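Long-range contacts in uncharacterized protein (PDB 3NO2), which is of unknown function but folds as a six-bladed beta-propeller and binds a citrate, probably from the crystallisation liquor: residues G10-N15 against G36-S41; E78-R83 against R122-F127. One frame throughout, in Å; residues are numbered along the deposited sequence.

Contact 1. Residues G10-N15 against G36-S41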
# COMPACT_ATOMS: atom_id res chain seq x y z
N GLY A 10 -4.38 0.08 8.08
CA GLY A 10 -3.23 0.19 8.92
C GLY A 10 -2.42 1.39 8.48
O GLY A 10 -2.75 2.05 7.48
N GLY A 11 -1.35 1.70 9.18
CA GLY A 11 -0.47 2.77 8.76
C GLY A 11 0.73 2.97 9.60
O GLY A 11 0.72 2.66 10.82
N SER A 12 1.77 3.56 9.02
CA SER A 12 2.96 3.88 9.73
C SER A 12 2.60 4.84 10.86
O SER A 12 1.86 5.81 10.65
CB SER A 12 3.94 4.54 8.77
OG SER A 12 5.13 4.88 9.44
N GLY A 13 3.17 4.62 12.05
CA GLY A 13 2.90 5.51 13.19
C GLY A 13 1.57 5.22 13.87
O GLY A 13 1.17 5.99 14.77
N TRP A 14 0.85 4.18 13.48
CA TRP A 14 -0.34 3.69 14.17
C TRP A 14 -0.03 2.29 14.62
O TRP A 14 0.31 1.41 13.84
CB TRP A 14 -1.54 3.63 13.22
CG TRP A 14 -2.86 3.39 13.85
CD1 TRP A 14 -3.17 3.36 15.18
CD2 TRP A 14 -4.09 3.11 13.16
NE1 TRP A 14 -4.51 3.08 15.36
CE2 TRP A 14 -5.10 2.96 14.13
CE3 TRP A 14 -4.44 3.01 11.81
CZ2 TRP A 14 -6.44 2.71 13.80
CZ3 TRP A 14 -5.77 2.72 11.49
CH2 TRP A 14 -6.73 2.63 12.47
N ASN A 15 -0.10 2.07 15.93
CA ASN A 15 0.27 0.79 16.53
C ASN A 15 -0.79 -0.29 16.58
O ASN A 15 -0.70 -1.22 17.40
CB ASN A 15 0.88 1.03 17.93
CG ASN A 15 -0.17 1.46 18.96
OD1 ASN A 15 -1.37 1.59 18.67
ND2 ASN A 15 0.29 1.67 20.20
N GLY A 36 8.58 -1.22 17.67
CA GLY A 36 9.48 -1.29 16.53
C GLY A 36 8.81 -1.72 15.23
O GLY A 36 9.46 -1.70 14.15
N TRP A 37 7.55 -2.14 15.29
CA TRP A 37 6.84 -2.55 14.09
C TRP A 37 6.31 -1.32 13.33
O TRP A 37 6.02 -0.29 13.92
CB TRP A 37 5.69 -3.50 14.44
CG TRP A 37 6.12 -4.87 14.85
CD1 TRP A 37 7.39 -5.26 15.23
CD2 TRP A 37 5.30 -6.04 15.01
NE1 TRP A 37 7.41 -6.57 15.58
CE2 TRP A 37 6.15 -7.08 15.44
CE3 TRP A 37 3.96 -6.33 14.77
CZ2 TRP A 37 5.68 -8.38 15.67
CZ3 TRP A 37 3.51 -7.61 15.01
CH2 TRP A 37 4.35 -8.62 15.44
N GLU A 38 6.25 -1.42 12.02
CA GLU A 38 5.73 -0.37 11.17
C GLU A 38 4.93 -1.06 10.10
O GLU A 38 5.51 -1.86 9.33
CB GLU A 38 6.84 0.46 10.52
CG GLU A 38 6.33 1.60 9.66
CD GLU A 38 7.31 2.26 8.75
OE1 GLU A 38 8.39 1.69 8.43
OE2 GLU A 38 6.97 3.38 8.26
N CYS A 39 3.63 -0.78 10.01
CA CYS A 39 2.73 -1.40 9.03
C CYS A 39 2.34 -0.43 7.94
O CYS A 39 1.63 0.55 8.17
CB CYS A 39 1.48 -1.94 9.69
SG CYS A 39 0.30 -2.62 8.51
N ASN A 40 2.86 -0.70 6.73
CA ASN A 40 2.48 0.01 5.50
C ASN A 40 1.73 -0.82 4.49
O ASN A 40 1.43 -0.29 3.42
CB ASN A 40 3.72 0.64 4.84
CG ASN A 40 4.23 1.85 5.62
OD1 ASN A 40 3.50 2.87 5.76
ND2 ASN A 40 5.48 1.79 6.11
N SER A 41 1.42 -2.07 4.82
CA SER A 41 0.65 -2.96 3.97
C SER A 41 -0.25 -3.88 4.80
O SER A 41 0.22 -4.64 5.65
CB SER A 41 1.56 -3.87 3.15
OG SER A 41 2.31 -3.08 2.20
O HOH W 1 2.68 1.04 11.96
O HOH W 2 5.25 2.85 13.00
O HOH W 3 3.50 0.80 14.71
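Gly10 meets Cys39 backbone to backbone, Gly10 C lying 4.1 Å from Cys39 O. At Gly11 the chains run closer: Gly11 CA is 5.2 Å from Asn40 CA. The carbonyl carbon, Gly11 C, sits 3.0 Å from Cys39 O. No direct backbone bond forms here; a water joins the two chains instead, donating to Gly11 O and accepting from Cys39 N. Gly11 also opens a type II beta turn closed by Trp14 N bonding back to Gly11 O. Ser12, at the second position of that turn, makes the one direct hydrogen bond across the contact: its OG, anti to the backbone N (chi1 180°), donates to Glu38 OE2 at 2.7 Å. The hydroxyl meets that oxygen on its anti side, close to the carboxylate plane. Asn40 ND2 donates to the same Glu38 OE2 at 3.1 Å, but from above the carboxylate, while Asn40 OD1 packs 3.5 Å from Ser12 CB. The stronger partner of ND2 is Gln80 OE1, outside the two segments, and the citrate O7 is also hydrogen-bonded to Glu38 OE2, so one carboxylate oxygen is gripped by the protein and faces the ligand. Gly13 has the positive phi (80°) expected at the third position of a type II turn; its N donates to a second water, which reaches Trp37 O weakly. A third water donates to Trp37 O at 2.9 Å and only weakly to Trp14 O. The contact thus pairs the loop between strands 6-10 and 16-21 with the connection from strand 26-32 of the same four-stranded sheet to strand 41-44, the first strand of the next.

Contact 2. Residues E78-R83 against R122-F127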
# COMPACT_ATOMS: atom_id res chain seq x y z
N GLU A 78 13.66 -4.47 5.90
CA GLU A 78 12.33 -3.99 6.26
C GLU A 78 11.30 -4.61 5.34
O GLU A 78 11.19 -4.31 4.13
CB GLU A 78 12.24 -2.47 6.16
CG GLU A 78 13.21 -1.72 7.07
CD GLU A 78 12.95 -0.23 7.11
OE1 GLU A 78 11.98 0.26 6.52
OE2 GLU A 78 13.77 0.46 7.78
N MSE A 79 10.45 -5.46 5.91
CA MSE A 79 9.33 -6.05 5.19
C MSE A 79 8.24 -4.98 5.10
O MSE A 79 7.61 -4.64 6.11
CB MSE A 79 8.81 -7.26 5.97
CG MSE A 79 7.82 -8.05 5.18
SE MSE A 79 8.59 -9.31 3.90
CE MSE A 79 8.95 -10.74 5.10
N GLN A 80 7.99 -4.50 3.89
CA GLN A 80 7.09 -3.39 3.67
C GLN A 80 5.96 -3.68 2.69
O GLN A 80 5.00 -2.91 2.68
CB GLN A 80 7.82 -2.14 3.21
CG GLN A 80 8.81 -1.57 4.22
CD GLN A 80 8.20 -0.75 5.32
OE1 GLN A 80 7.00 -0.65 5.46
NE2 GLN A 80 9.05 -0.18 6.16
N THR A 81 6.05 -4.74 1.87
CA THR A 81 5.01 -5.18 0.98
C THR A 81 4.30 -6.38 1.56
O THR A 81 4.94 -7.30 2.06
CB THR A 81 5.62 -5.60 -0.38
OG1 THR A 81 6.23 -4.49 -1.05
CG2 THR A 81 4.60 -6.22 -1.33
N ALA A 82 2.98 -6.40 1.42
CA ALA A 82 2.16 -7.57 1.76
C ALA A 82 0.81 -7.41 1.06
O ALA A 82 -0.00 -6.59 1.48
CB ALA A 82 2.01 -7.69 3.25
N ARG A 83 0.56 -8.17 0.00
CA ARG A 83 -0.70 -8.11 -0.75
C ARG A 83 -1.13 -9.52 -1.12
O ARG A 83 -0.36 -10.47 -1.09
CB ARG A 83 -0.58 -7.23 -1.99
CG ARG A 83 0.37 -7.81 -3.03
CD ARG A 83 0.34 -7.06 -4.33
NE ARG A 83 0.82 -5.70 -4.21
CZ ARG A 83 0.08 -4.61 -4.28
NH1 ARG A 83 -1.22 -4.68 -4.49
NH2 ARG A 83 0.67 -3.44 -4.21
N ARG A 122 20.08 2.91 2.39
CA ARG A 122 19.17 2.68 3.51
C ARG A 122 17.95 1.89 3.08
O ARG A 122 17.21 2.32 2.20
CB ARG A 122 18.72 3.97 4.15
CG ARG A 122 18.12 3.72 5.54
CD ARG A 122 17.74 4.90 6.35
NE ARG A 122 17.14 4.41 7.60
CZ ARG A 122 16.10 4.94 8.18
NH1 ARG A 122 15.54 6.05 7.77
NH2 ARG A 122 15.56 4.29 9.23
N PRO A 123 17.70 0.72 3.69
CA PRO A 123 16.51 -0.05 3.28
C PRO A 123 15.23 0.78 3.37
O PRO A 123 14.35 0.71 2.51
CB PRO A 123 16.53 -1.24 4.25
CG PRO A 123 17.99 -1.48 4.48
CD PRO A 123 18.56 -0.07 4.61
N HIS A 124 15.11 1.64 4.38
CA HIS A 124 13.93 2.42 4.54
C HIS A 124 13.67 3.37 3.34
O HIS A 124 12.55 3.79 3.15
CB HIS A 124 14.02 3.29 5.83
CG HIS A 124 12.73 3.74 6.37
ND1 HIS A 124 11.76 2.87 6.80
CD2 HIS A 124 12.26 4.98 6.64
CE1 HIS A 124 10.74 3.55 7.30
NE2 HIS A 124 11.03 4.85 7.23
N ALA A 125 14.72 3.74 2.61
CA ALA A 125 14.62 4.63 1.47
C ALA A 125 14.35 3.92 0.17
O ALA A 125 14.41 4.55 -0.90
CB ALA A 125 15.92 5.50 1.37
N GLN A 126 14.09 2.62 0.22
CA GLN A 126 13.77 1.81 -0.96
C GLN A 126 12.28 1.87 -1.26
O GLN A 126 11.78 2.90 -1.72
CB GLN A 126 14.32 0.39 -0.84
CG GLN A 126 15.86 0.37 -0.77
CD GLN A 126 16.44 -1.00 -0.52
OE1 GLN A 126 15.74 -2.01 -0.53
NE2 GLN A 126 17.76 -1.05 -0.25
N PHE A 127 11.52 0.81 -0.97
CA PHE A 127 10.13 0.74 -1.39
C PHE A 127 9.20 0.52 -0.22
O PHE A 127 9.59 0.19 0.92
CB PHE A 127 9.93 -0.36 -2.42
CG PHE A 127 10.41 -1.72 -1.99
CD1 PHE A 127 9.63 -2.54 -1.18
CD2 PHE A 127 11.68 -2.15 -2.35
CE1 PHE A 127 10.11 -3.82 -0.81
CE2 PHE A 127 12.12 -3.41 -2.00
CZ PHE A 127 11.33 -4.20 -1.24
O HOH W 4 16.34 1.00 7.00
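In Glu78, CG stands beside the backbone N, anti to the carbonyl carbon (chi1 -60°), and the chain runs extended beyond it; in His124, across the contact, CG is anti to the backbone N (chi1 -159°). His124 ND1 donates to Glu78 OE1 at 2.6 Å, nearly straight at 174°. The oxygen uses its syn lone pair and lies in the plane of the imidazole, at its edge, although the carboxylate and ring planes are turned well away from one another. The Gln80 chain bends at chi2, turning CD; its NE2 donates to the same OE1 at 3.0 Å, on the anti side, so two N-H groups grip this oxygen. The Gln80 amide is held from beyond the contact as well: OE1 accepts from Asn40 ND2 and NE2 donates to Glu38 OE1. The other carboxylate oxygen, Glu78 OE2, accepts from a water that in turn accepts from His124 N. Strand 78-84 is the first of a four-stranded antiparallel propeller blade, and Gln80 and Thr81 both face Ala93 on the next strand in a classic beta bulge. Across the contact, residues 123-125 form a short 3-10 turn in the loop that leads from the last strand of this blade to the first of the following one. Arg122 spreads its guanidinium over His124 CB, which lies 3.5 Å above the guanidinium plane. Further along the segment, the backbone of Phe127 approaches Gln80, with Phe127 O 3.7 Å from Gln80 CB. The side chains of Phe127 and Thr81 cross at about a right angle; Thr81 OG1 is 3.9 Å from Phe127 CD1 and hydrogen-bonds to Arg128 O and Ile130 N. The other ring nitrogen, His124 NE2, is hydrogen-bonded to the citrate O1.

Contact 1 closes before contact 2 opens along the chain, and their centres lie 12 Å apart, each about 11 Å from the centre of the chain. Contact 1 involves loops next to strands 6-10, 16-21, 26-32 and 41-44, in two successive sheets; contact 2 joins strand 78-84 of the third sheet to the loop leading into the fourth. They touch directly: Ser41 OG lies 2.7 Å from Gln80 O, a probable hydrogen bond, and Glu38 OE1 packs 3.2 Å from His124 CE1. Both reach the same citrate, which may mark a pocket, although the natural ligand, if any, is unknown.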